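Local structure of Galactose/lactose metabolism regulatory protein GAL80 (Saccharomyces cerevisiae, 3BTV) at the interface of chains A and B. The protein represses the yeast galactose and lactose metabolic genes by binding GAL4 and blocking its transcriptional activation when no inducing sugar is present. Coordinates in Å, arbitrary orientation; residue numbers count along the deposited sequence, not the author numbering. Chains: chain A/B, Galactose/lactose metabolism regulatory protein GAL80.

Contact 1: the interface of chains A and B. Residues chain A 235, 237, 239, 266; chain B 270, 274-275, 277.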
# COMPACT_ATOMS: atom_id res chain seq x y z
N MET A 235 5.30 -3.86 -8.85
CA MET A 235 4.73 -5.01 -9.53
C MET A 235 3.58 -4.50 -10.38
O MET A 235 2.71 -3.77 -9.89
CB MET A 235 4.24 -6.06 -8.54
CG MET A 235 5.36 -6.54 -7.60
SD MET A 235 4.76 -7.76 -6.41
CE MET A 235 6.21 -7.99 -5.38
N PHE A 237 0.53 -5.42 -13.17
CA PHE A 237 -0.32 -6.58 -13.43
C PHE A 237 -1.17 -6.43 -14.68
O PHE A 237 -1.76 -5.37 -14.93
CB PHE A 237 -1.27 -6.80 -12.25
CG PHE A 237 -0.58 -7.16 -10.97
CD1 PHE A 237 0.03 -6.17 -10.21
CD2 PHE A 237 -0.56 -8.46 -10.51
CE1 PHE A 237 0.66 -6.49 -9.00
CE2 PHE A 237 0.07 -8.79 -9.31
CZ PHE A 237 0.67 -7.79 -8.55
N ASN A 239 -3.93 -8.80 -14.92
CA ASN A 239 -4.79 -9.89 -14.48
C ASN A 239 -6.11 -9.88 -15.24
O ASN A 239 -6.93 -10.76 -15.06
CB ASN A 239 -5.06 -9.79 -12.97
CG ASN A 239 -3.92 -10.32 -12.12
OD1 ASN A 239 -3.00 -10.95 -12.62
ND2 ASN A 239 -3.98 -10.07 -10.83
N LEU A 266 1.26 -2.11 -8.05
CA LEU A 266 1.74 -2.03 -6.68
C LEU A 266 3.06 -1.31 -6.72
O LEU A 266 3.95 -1.68 -7.50
CB LEU A 266 1.95 -3.42 -6.10
CG LEU A 266 0.74 -4.35 -5.91
CD1 LEU A 266 1.24 -5.68 -5.38
CD2 LEU A 266 -0.31 -3.75 -4.93
N THR B 270 1.95 -11.05 -4.27
CA THR B 270 0.86 -11.64 -5.03
C THR B 270 0.45 -12.95 -4.40
O THR B 270 1.31 -13.76 -4.04
CB THR B 270 1.30 -11.93 -6.47
OG1 THR B 270 2.46 -12.75 -6.44
CG2 THR B 270 1.66 -10.65 -7.18
N GLY B 274 -4.88 -16.81 -8.01
CA GLY B 274 -5.43 -15.66 -8.70
C GLY B 274 -4.42 -14.56 -8.94
O GLY B 274 -4.77 -13.51 -9.49
N ASN B 275 -3.17 -14.78 -8.54
CA ASN B 275 -2.14 -13.77 -8.73
C ASN B 275 -2.63 -12.43 -8.19
O ASN B 275 -2.43 -11.40 -8.82
CB ASN B 275 -1.84 -13.62 -10.24
CG ASN B 275 -0.54 -12.89 -10.50
OD1 ASN B 275 0.45 -13.09 -9.78
ND2 ASN B 275 -0.53 -12.01 -11.51
N PRO B 277 -2.91 -9.01 -6.32
CA PRO B 277 -2.05 -7.97 -5.76
C PRO B 277 -2.41 -7.68 -4.30
O PRO B 277 -3.58 -7.44 -3.97
CB PRO B 277 -2.37 -6.74 -6.61
CG PRO B 277 -3.17 -7.24 -7.79
CD PRO B 277 -3.80 -8.51 -7.38

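Contact 2: the interface of chains A and B. Residues chain A 325, 349, 351; chain B 290-291.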
# COMPACT_ATOMS: atom_id res chain seq x y z
N SER A 325 -3.98 17.98 16.89
CA SER A 325 -4.42 18.00 18.28
C SER A 325 -3.99 19.26 19.03
O SER A 325 -2.88 19.76 18.82
CB SER A 325 -3.85 16.78 19.02
OG SER A 325 -3.93 15.59 18.24
N GLY A 349 -8.35 16.93 25.09
CA GLY A 349 -8.47 15.48 25.14
C GLY A 349 -9.09 15.39 23.75
O GLY A 349 -10.06 14.67 23.49
N GLU A 351 -9.30 16.30 19.40
CA GLU A 351 -8.79 16.18 18.04
C GLU A 351 -9.42 17.23 17.14
O GLU A 351 -10.62 17.49 17.22
CB GLU A 351 -9.05 14.80 17.43
CG GLU A 351 -8.89 14.79 15.91
CD GLU A 351 -8.93 13.40 15.28
OE1 GLU A 351 -8.32 12.47 15.85
OE2 GLU A 351 -9.55 13.25 14.20
N LYS B 290 -5.45 10.84 15.96
CA LYS B 290 -5.91 10.55 17.32
C LYS B 290 -7.03 9.51 17.29
O LYS B 290 -7.07 8.61 18.14
CB LYS B 290 -6.37 11.86 17.99
CG LYS B 290 -7.24 11.72 19.23
CD LYS B 290 -6.43 11.66 20.51
CE LYS B 290 -7.30 11.94 21.73
NZ LYS B 290 -6.54 11.86 23.02
N PHE B 291 -7.92 9.62 16.32
CA PHE B 291 -8.97 8.63 16.11
C PHE B 291 -8.78 7.91 14.79
O PHE B 291 -9.61 8.05 13.89
CB PHE B 291 -10.36 9.29 16.08
CG PHE B 291 -10.78 9.93 17.38
CD1 PHE B 291 -11.45 9.20 18.35
CD2 PHE B 291 -10.55 11.28 17.61
CE1 PHE B 291 -11.85 9.79 19.53
CE2 PHE B 291 -10.95 11.88 18.80
CZ PHE B 291 -11.60 11.13 19.76

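Contact 3: the interface of chains A and B. Residues chain A 270, 274-275, 277; chain B 237, 239, 264, 266.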
# COMPACT_ATOMS: atom_id res chain seq x y z
N THR A 270 11.08 4.79 -1.24
CA THR A 270 11.54 5.71 -0.22
C THR A 270 11.84 7.06 -0.84
O THR A 270 12.46 7.13 -1.90
CB THR A 270 12.84 5.18 0.46
OG1 THR A 270 13.80 4.89 -0.56
CG2 THR A 270 12.58 3.91 1.19
N GLY A 274 14.77 12.21 3.80
CA GLY A 274 14.24 11.60 5.00
C GLY A 274 14.03 10.10 4.90
O GLY A 274 13.51 9.49 5.83
N ASN A 275 14.41 9.50 3.78
CA ASN A 275 14.18 8.06 3.62
C ASN A 275 12.72 7.67 3.96
O ASN A 275 12.48 6.65 4.61
CB ASN A 275 15.11 7.29 4.55
CG ASN A 275 15.25 5.83 4.16
OD1 ASN A 275 15.35 5.50 2.98
ND2 ASN A 275 15.26 4.93 5.16
N PRO A 277 9.17 6.15 3.86
CA PRO A 277 8.42 5.04 3.26
C PRO A 277 7.14 5.52 2.54
O PRO A 277 6.32 6.23 3.12
CB PRO A 277 8.03 4.18 4.48
CG PRO A 277 8.84 4.70 5.62
CD PRO A 277 9.17 6.11 5.33
N PHE B 237 12.34 -0.88 7.78
CA PHE B 237 12.97 0.37 8.18
C PHE B 237 13.31 0.47 9.66
O PHE B 237 12.51 0.11 10.53
CB PHE B 237 12.04 1.55 7.86
CG PHE B 237 11.73 1.71 6.41
CD1 PHE B 237 10.81 0.88 5.77
CD2 PHE B 237 12.33 2.71 5.68
CE1 PHE B 237 10.53 1.04 4.43
CE2 PHE B 237 12.04 2.88 4.33
CZ PHE B 237 11.15 2.05 3.70
N ASN B 239 14.07 3.79 10.87
CA ASN B 239 14.25 5.23 10.75
C ASN B 239 14.22 5.89 12.13
O ASN B 239 14.42 7.09 12.25
CB ASN B 239 13.13 5.83 9.90
CG ASN B 239 13.37 5.67 8.41
OD1 ASN B 239 14.47 5.34 7.96
ND2 ASN B 239 12.32 5.92 7.63
N HIS B 264 9.12 0.46 10.62
CA HIS B 264 8.18 0.46 9.49
C HIS B 264 8.42 -0.71 8.57
O HIS B 264 9.56 -1.13 8.37
CB HIS B 264 8.27 1.74 8.67
CG HIS B 264 6.99 2.10 7.98
ND1 HIS B 264 6.64 1.61 6.74
CD2 HIS B 264 5.97 2.91 8.36
CE1 HIS B 264 5.47 2.11 6.38
NE2 HIS B 264 5.05 2.92 7.34
N LEU B 266 7.16 -2.00 4.66
CA LEU B 266 6.41 -1.92 3.40
C LEU B 266 6.46 -3.31 2.83
O LEU B 266 7.53 -3.90 2.73
CB LEU B 266 7.05 -0.95 2.40
CG LEU B 266 7.17 0.52 2.80
CD1 LEU B 266 7.95 1.29 1.74
CD2 LEU B 266 5.80 1.15 3.00

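Contact 4: the interface of chains A and B. Residues chain A 180, 268, 278-279; chain B 266-267, 279-281.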
# COMPACT_ATOMS: atom_id res chain seq x y z
N GLU A 180 0.93 6.97 2.27
CA GLU A 180 0.16 5.95 1.55
C GLU A 180 -0.70 6.58 0.46
O GLU A 180 -1.29 7.66 0.63
CB GLU A 180 -0.77 5.14 2.49
CG GLU A 180 -0.06 4.25 3.49
CD GLU A 180 0.09 4.89 4.84
OE1 GLU A 180 -0.96 5.30 5.41
OE2 GLU A 180 1.24 4.99 5.34
N GLN A 268 6.07 0.65 -4.14
CA GLN A 268 6.55 1.08 -2.83
C GLN A 268 7.94 1.63 -2.98
O GLN A 268 8.69 1.17 -3.84
CB GLN A 268 6.52 -0.06 -1.81
CG GLN A 268 7.43 -1.21 -2.14
CD GLN A 268 7.22 -2.42 -1.24
OE1 GLN A 268 8.08 -3.30 -1.15
NE2 GLN A 268 6.07 -2.47 -0.57
N VAL A 278 6.99 5.12 1.28
CA VAL A 278 5.82 5.45 0.47
C VAL A 278 5.24 4.14 -0.02
O VAL A 278 5.94 3.30 -0.58
CB VAL A 278 6.18 6.31 -0.76
CG1 VAL A 278 4.91 6.60 -1.59
CG2 VAL A 278 6.90 7.61 -0.35
N SER A 279 3.95 3.93 0.24
CA SER A 279 3.27 2.72 -0.22
C SER A 279 2.10 3.10 -1.14
O SER A 279 1.27 3.92 -0.78
CB SER A 279 2.74 1.94 0.98
OG SER A 279 1.99 0.82 0.54
N LEU B 266 7.16 -2.00 4.66
CA LEU B 266 6.41 -1.92 3.40
C LEU B 266 6.46 -3.31 2.83
O LEU B 266 7.53 -3.90 2.73
CB LEU B 266 7.05 -0.95 2.40
CG LEU B 266 7.17 0.52 2.80
CD1 LEU B 266 7.95 1.29 1.74
CD2 LEU B 266 5.80 1.15 3.00
N PHE B 267 5.30 -3.83 2.46
CA PHE B 267 5.26 -5.19 1.94
C PHE B 267 4.27 -5.26 0.81
O PHE B 267 3.14 -4.79 0.92
CB PHE B 267 4.89 -6.17 3.05
CG PHE B 267 4.53 -7.56 2.56
CD1 PHE B 267 5.45 -8.60 2.61
CD2 PHE B 267 3.26 -7.84 2.08
CE1 PHE B 267 5.12 -9.87 2.18
CE2 PHE B 267 2.92 -9.10 1.64
CZ PHE B 267 3.84 -10.12 1.69
N SER B 279 -1.10 -5.16 -1.12
CA SER B 279 -0.24 -4.04 -0.73
C SER B 279 -0.37 -3.79 0.77
O SER B 279 -1.49 -3.65 1.29
CB SER B 279 -0.65 -2.78 -1.51
OG SER B 279 0.05 -1.64 -1.03
N CYS B 280 0.76 -3.64 1.44
CA CYS B 280 0.74 -3.56 2.88
C CYS B 280 1.73 -2.58 3.48
O CYS B 280 2.91 -2.55 3.12
CB CYS B 280 0.98 -4.95 3.46
SG CYS B 280 1.15 -4.90 5.22
N SER B 281 1.24 -1.79 4.43
CA SER B 281 2.09 -0.82 5.12
C SER B 281 1.85 -0.91 6.62
O SER B 281 0.72 -0.70 7.09
CB SER B 281 1.79 0.59 4.62
OG SER B 281 2.65 1.55 5.21
O HOH W 1 3.73 -1.38 0.18
O HOH W 2 3.61 3.97 4.17
O HOH W 3 -0.69 0.46 0.46

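Contact 1: the interface of chains A and B
A:Phe237 lays its ring against the hairpin of chain B formed by strands 264-271 and 276-283, and two groups meet it in different ways. B:Pro277 covers one face, its CG lying over the middle of the A:Phe237 ring, 3.8 Å from the centroid, in a CH-pi contact. B:Thr270 comes in at the rim instead: its methyl CG2 lies in the ring plane, 3.2 Å from A:Phe237 CE2, a tight fit. The threonine's first torsion (55°) sets the hydroxyl OG1 away from the ring and leaves the methyl to face it. A:Leu266 reaches the same proline at about a right angle, with CD1 4.0 Å from B:Pro277 CB.

Beside this apolar patch, A:Asn239 and B:Asn275 exchange two hydrogen bonds, their side-chain amides turned 67° against each other. B:Asn275 ND2 donates to A:Asn239 OD1 at 2.9 Å, in the carbonyl plane and on a lone pair. In return A:Asn239 ND2 donates a hydrogen bond to the backbone O of B:Asn275, also at 2.9 Å, but from well above that carbonyl's plane. Both polar ends of the A:Asn239 amide are therefore used across the boundary, which should stop it from flipping. The patch helps hold the two copies of the assembly together by docking the hairpin turn of one onto the sheet of the other, a pairing that may or may not persist in solution.

Contact 2: the interface of chains A and B
The carboxylate of A:Glu351, at the start of strand 351-356, reaches into the backbone of the B:Lys290-B:Phe291 segment of the partner. Its OE1 takes the main-chain N-H of B:Phe291 at 2.9 Å, approached nearly along the C-O axis and somewhat bent (135° at the hydrogen). The preceding amide, B:Lys290 N, adds a weak bond to the same oxygen at 3.3 Å. With CG swung opposite the backbone N (chi1 164°) and the chain extended beyond it, the glutamate has the length to get there.

The rest of its side chain is used as well. A:Glu351 CB sits at the edge of the B:Phe291 ring, in its plane and 3.7 Å from B:Phe291 CE2. A:Glu351 CD is 3.5 Å from B:Phe291 CD2. Carboxylate and ring are turned 62° apart. B:Lys290 runs past the glutamate in the opposite direction, its CG 4.0 Å from A:Glu351 CB. It then bends at chi2 and carries its amine nitrogen NZ off, 7.4 Å from A:Glu351 OE1, so the two ends do not pair directly and the lysine contributes mainly its aliphatic stem. With an alanine here the carboxylate is gone, and the amide N-H of B:Phe291 would probably lose its acceptor from chain A, leaving the loop less firmly placed. The site ties a loop of one copy to the start of a strand of the other, at the periphery of an interface that may serve dimer formation.

Contact 3: the interface of chains A and B
A:Asn275 ND2 donates to B:Asn239 OD1 at 2.9 Å, fairly straight (158° at the hydrogen) and aimed at a lone pair in the carbonyl plane. The donor belongs to the turn of a beta-hairpin in the C-terminal part of this Gfo/Idh/MocA-family protein, whose sheet forms the interface. B:Asn239 ND2 answers with a slightly longer bond of 3.1 Å to the backbone O of A:Asn275, coming from above that carbonyl's plane. The two side-chain amides stand 70° apart, one bond being side chain to side chain and the other side chain to main chain.

Next to them, A:Pro277 settles into a notch between two rings of chain B. Its CG lies over the centre of the B:Phe237 face, 3.9 Å from the centroid. Its CB meets B:His264 on a face, displaced toward the rim and 3.7 Å from ND1. The second torsion of the histidine (chi2 -87°) turns that face to the proline. B:Leu266 adds its branched end, with CD1 4.0 Å from A:Pro277 CB, so one small ring is wrapped by phenyl, imidazole and aliphatic groups. The methyl of A:Thr270 closes on the rim of the phenylalanine, in the ring plane, A:Thr270 CG2 lying 3.3 Å from B:Phe237 CE2, while the threonine hydroxyl turns away from it.

Contact 4: the interface of chains A and B
A:Ser279 packs its CB against B:Leu266, 3.7 Å from the methyl CD2, and sends its hydroxyl into a set of ordered waters between the facing sheets. With OG opposite the backbone N (chi1 176°), that hydroxyl touches two of them. Water 3 links A:Ser279 OG to its twin B:Ser279 OG, 2.7 Å from each, close to the axis relating the copies. Water 1 lies 2.8 Å from A:Ser279 OG and also meets A:Gln268 NE2, with a longer reach to the backbone O of B:Cys280.

B:Ser281, two residues on from B:Ser279 in strand 276-283, has its CB 4.0 Å from A:Ser279 CB. Its hydroxyl and the A:Glu180 carboxylate are joined through water 2, which is 2.8 Å from both B:Ser281 OG and A:Glu180 OE2. B:Leu266, besides meeting the serine, turns its other methyl CD1 toward the backbone O of A:Val278.

A:Gln268 slides past B:Leu266 in the opposite direction. Its CG sits between backbone N and carbonyl carbon (chi1 64°), and from there the extended chain carries the amide over the leucine stem. A leucine in its place removes the amide, and water 1 would probably lose one of its partners and be held less firmly between the sheets. A:Gln268 NE2 is 2.7 Å from water 1 and touches B:Leu266 CB at 3.5 Å.

Contacts 1 and 3 are twins across the two-fold axis, with centres about 23 Å apart, and they place the same hairpin turn of each chain on the other's sheet. Contact 4 lies between them, about 14 Å from contact 1 and 10 Å from contact 3, sharing B:Leu266 with contact 3. Contact 2 sits farther out, about 25 Å from contacts 3 and 4 and 37 Å from contact 1. Strands 264-271 and 276-283, with strand 231-237 and neighbouring loops, supply centre and flanks; contact 2 adds a loop against strand residues. The symmetry is compatible with a dimer, though the crystal alone does not establish one in the cell.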